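Local coordinates for protein beta-glucanase (Bacteroides thetaiotaomicron, PDB 6EUG) that probably hydrolyses beta-1,3-galactosidic bonds of arabinogalactan through its family 43 glycoside hydrolase part, the portion described here, whose ligand pocket holds glucoimidazole, at residues E186-P190 / K191-A195. Sequence-based numbering, arbitrary orientation.
Sequences EWWTP and KWYEA
Trp192, in the first turn of helix 190-197, packs its indole against Trp187 and Trp188 of the loop leading into that helix, an aromatic cluster built on an N-capped helix start. A type II beta turn from Glu186 to Thr189 brings the chain to the cap. Thr189 OG1, set between its own N and carbonyl carbon (chi1 65°), accepts from Trp192 N at 3.0 Å, while Thr189 O takes Tyr193 N at 3.0 Å in a nearly straight bond, the first regular helical one. Packing is tight around Trp192, the one buried residue among those that touch. With CG anti to the backbone N (chi1 177°), its ring reaches back against the turn backbone: Trp187 CA sits over the centre of the five-membered ring, a CH-pi contact, and Trp188 N comes within 3.2 Å of Trp192 CE3. The five-membered rings of Trp187 and Trp192 form an offset stack, planes at 28°, whereas Trp192 turns an edge to the face of Trp188, six-membered ring centroids 4.9 Å apart. Leu235 and Phe201 border the cluster, joining this surface excursion to the loop before strand 236-242 and to helix 200-205. The outer side is looser and exposed: Trp188 CZ3 meets the edge of the Tyr193 ring, 4.0 Å from Tyr193 CD2, Lys191 NZ hydrogen-bonds Glu183 O, Lys191 makes a cation-pi contact with Tyr184, and Glu194 forms a salt bridge with Lys198. Where the Trp187 and Trp192 indoles come closest, Trp192 CZ2 lies 3.4 Å from Trp187 CD2, over the Trp187 ring face and offset toward its rim.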
ATOM      1  N   GLU A 186     -10.295  22.602  16.161  1.00 24.24           N
ATOM      2  CA  GLU A 186     -11.238  22.467  15.068  1.00 26.08           C
ATOM      3  C   GLU A 186     -10.500  22.149  13.760  1.00 26.04           C
ATOM      4  O   GLU A 186      -9.769  22.987  13.221  1.00 25.61           O
ATOM      5  CB  GLU A 186     -12.057  23.749  14.906  1.00 27.14           C
ATOM      6  CG  GLU A 186     -13.276  23.558  14.027  1.00 30.03           C
ATOM      7  CD  GLU A 186     -13.980  24.854  13.709  1.00 34.55           C
ATOM      8  OE1 GLU A 186     -13.713  25.884  14.381  1.00 36.29           O
ATOM      9  OE2 GLU A 186     -14.799  24.827  12.764  1.00 36.73           O
ATOM     10  N   TRP A 187     -10.703  20.944  13.245  1.00 24.62           N
ATOM     11  CA  TRP A 187     -10.179  20.582  11.916  1.00 22.68           C
ATOM     12  C   TRP A 187     -10.797  21.458  10.791  1.00 21.54           C
ATOM     13  O   TRP A 187     -11.935  21.910  10.885  1.00 23.00           O
ATOM     14  CB  TRP A 187     -10.450  19.099  11.633  1.00 23.89           C
ATOM     15  CG  TRP A 187      -9.531  18.149  12.336  1.00 23.43           C
ATOM     16  CD1 TRP A 187      -9.008  18.274  13.584  1.00 24.39           C
ATOM     17  CD2 TRP A 187      -9.065  16.893  11.824  1.00 23.85           C
ATOM     18  NE1 TRP A 187      -8.215  17.179  13.878  1.00 26.73           N
ATOM     19  CE2 TRP A 187      -8.224  16.326  12.808  1.00 27.02           C
ATOM     20  CE3 TRP A 187      -9.244  16.213  10.607  1.00 26.70           C
ATOM     21  CZ2 TRP A 187      -7.576  15.088  12.625  1.00 27.11           C
ATOM     22  CZ3 TRP A 187      -8.596  14.981  10.422  1.00 29.94           C
ATOM     23  CH2 TRP A 187      -7.773  14.436  11.433  1.00 29.57           C
ATOM     24  N   TRP A 188      -9.986  21.716   9.764  1.00 20.01           N
ATOM     25  CA  TRP A 188     -10.368  22.294   8.464  1.00 21.36           C
ATOM     26  C   TRP A 188     -10.609  23.799   8.493  1.00 17.95           C
ATOM     27  O   TRP A 188     -11.127  24.353   7.513  1.00 19.94           O
ATOM     28  CB  TRP A 188     -11.528  21.522   7.756  1.00 21.09           C
ATOM     29  CG  TRP A 188     -11.172  20.055   7.556  1.00 22.55           C
ATOM     30  CD1 TRP A 188     -11.708  18.991   8.207  1.00 25.17           C
ATOM     31  CD2 TRP A 188     -10.192  19.517   6.652  1.00 21.29           C
ATOM     32  NE1 TRP A 188     -11.114  17.828   7.789  1.00 28.42           N
ATOM     33  CE2 TRP A 188     -10.177  18.120   6.839  1.00 24.33           C
ATOM     34  CE3 TRP A 188      -9.307  20.081   5.731  1.00 22.76           C
ATOM     35  CZ2 TRP A 188      -9.339  17.284   6.125  1.00 26.21           C
ATOM     36  CZ3 TRP A 188      -8.474  19.241   5.001  1.00 24.47           C
ATOM     37  CH2 TRP A 188      -8.488  17.863   5.213  1.00 26.16           C
ATOM     38  N   THR A 189     -10.220  24.475   9.585  1.00 17.68           N
ATOM     39  CA  THR A 189     -10.143  25.936   9.561  1.00 16.51           C
ATOM     40  C   THR A 189      -8.913  26.346   8.717  1.00 14.83           C
ATOM     41  O   THR A 189      -7.994  25.539   8.527  1.00 17.27           O
ATOM     42  CB  THR A 189      -9.978  26.552  10.955  1.00 17.24           C
ATOM     43  OG1 THR A 189      -8.715  26.175  11.527  1.00 18.48           O
ATOM     44  CG2 THR A 189     -11.137  26.141  11.902  1.00 20.75           C
ATOM     45  N   PRO A 190      -8.887  27.603   8.229  1.00 16.28           N
ATOM     46  CA  PRO A 190      -7.696  27.996   7.472  1.00 17.39           C
ATOM     47  C   PRO A 190      -6.407  27.893   8.271  1.00 15.77           C
ATOM     48  O   PRO A 190      -5.367  27.464   7.720  1.00 16.43           O
ATOM     49  CB  PRO A 190      -7.976  29.464   7.080  1.00 17.93           C
ATOM     50  CG  PRO A 190      -9.433  29.652   7.218  1.00 20.70           C
ATOM     51  CD  PRO A 190      -9.996  28.575   8.082  1.00 17.00           C
ATOM     52  N   LYS A 191      -6.436  28.297   9.545  1.00 16.28           N
ATOM     53  CA  LYS A 191      -5.232  28.210  10.357  1.00 16.43           C
ATOM     54  C   LYS A 191      -4.830  26.758  10.634  1.00 15.59           C
ATOM     55  O   LYS A 191      -3.622  26.437  10.668  1.00 15.26           O
ATOM     56  CB  LYS A 191      -5.327  29.040  11.657  1.00 17.94           C
ATOM     57  CG  LYS A 191      -6.319  28.537  12.705  1.00 19.70           C
ATOM     58  CD  LYS A 191      -6.368  29.373  13.993  1.00 25.71           C
ATOM     59  CE  LYS A 191      -7.235  28.655  15.029  1.00 30.72           C
ATOM     60  NZ  LYS A 191      -7.230  29.254  16.406  1.00 35.41           N
ATOM     61  N   TRP A 192      -5.799  25.879  10.835  1.00 16.11           N
ATOM     62  CA  TRP A 192      -5.457  24.432  11.041  1.00 16.54           C
ATOM     63  C   TRP A 192      -4.776  23.825   9.795  1.00 16.26           C
ATOM     64  O   TRP A 192      -3.756  23.118   9.904  1.00 15.82           O
ATOM     65  CB  TRP A 192      -6.711  23.641  11.409  1.00 16.18           C
ATOM     66  CG  TRP A 192      -6.546  22.135  11.588  1.00 15.31           C
ATOM     67  CD1 TRP A 192      -6.307  21.506  12.738  1.00 15.75           C
ATOM     68  CD2 TRP A 192      -6.653  21.109  10.576  1.00 15.82           C
ATOM     69  NE1 TRP A 192      -6.234  20.153  12.550  1.00 15.40           N
ATOM     70  CE2 TRP A 192      -6.455  19.872  11.226  1.00 15.88           C
ATOM     71  CE3 TRP A 192      -6.899  21.119   9.203  1.00 16.86           C
ATOM     72  CZ2 TRP A 192      -6.489  18.649  10.551  1.00 16.36           C
ATOM     73  CZ3 TRP A 192      -6.954  19.912   8.528  1.00 16.48           C
ATOM     74  CH2 TRP A 192      -6.754  18.677   9.212  1.00 16.19           C
ATOM     75  N   TYR A 193      -5.343  24.092   8.616  1.00 14.92           N
ATOM     76  CA  TYR A 193      -4.799  23.532   7.362  1.00 16.32           C
ATOM     77  C   TYR A 193      -3.340  23.999   7.130  1.00 16.78           C
ATOM     78  O   TYR A 193      -2.458  23.186   6.833  1.00 15.37           O
ATOM     79  CB  TYR A 193      -5.697  23.867   6.164  1.00 16.67           C
ATOM     80  CG  TYR A 193      -5.207  23.234   4.880  1.00 16.85           C
ATOM     81  CD1 TYR A 193      -4.200  23.853   4.113  1.00 19.65           C
ATOM     82  CD2 TYR A 193      -5.695  22.010   4.455  1.00 19.66           C
ATOM     83  CE1 TYR A 193      -3.690  23.247   2.962  1.00 20.94           C
ATOM     84  CE2 TYR A 193      -5.204  21.403   3.298  1.00 21.12           C
ATOM     85  CZ  TYR A 193      -4.204  22.019   2.553  1.00 19.88           C
ATOM     86  OH  TYR A 193      -3.755  21.409   1.420  1.00 21.98           O
ATOM     87  N   GLU A 194      -3.084  25.297   7.312  1.00 15.53           N
ATOM     88  CA  GLU A 194      -1.719  25.829   7.204  1.00 15.96           C
ATOM     89  C   GLU A 194      -0.792  25.099   8.208  1.00 18.64           C
ATOM     90  O   GLU A 194       0.343  24.724   7.883  1.00 15.82           O
ATOM     91  CB  GLU A 194      -1.720  27.363   7.442  1.00 17.62           C
ATOM     92  CG  GLU A 194      -0.317  27.967   7.438  1.00 17.92           C
ATOM     93  CD  GLU A 194      -0.191  29.364   8.016  1.00 17.76           C
ATOM     94  OE1 GLU A 194      -1.027  29.827   8.829  1.00 19.11           O
ATOM     95  OE2 GLU A 194       0.821  29.976   7.692  1.00 19.78           O
ATOM     96  N   ALA A 195      -1.288  24.907   9.437  1.00 16.42           N
ATOM     97  CA  ALA A 195      -0.463  24.255  10.482  1.00 16.59           C
ATOM     98  C   ALA A 195      -0.112  22.797  10.081  1.00 17.25           C
ATOM     99  O   ALA A 195       1.041  22.360  10.189  1.00 15.53           O
ATOM    100  CB  ALA A 195      -1.151  24.302  11.842  1.00 18.50           C
TER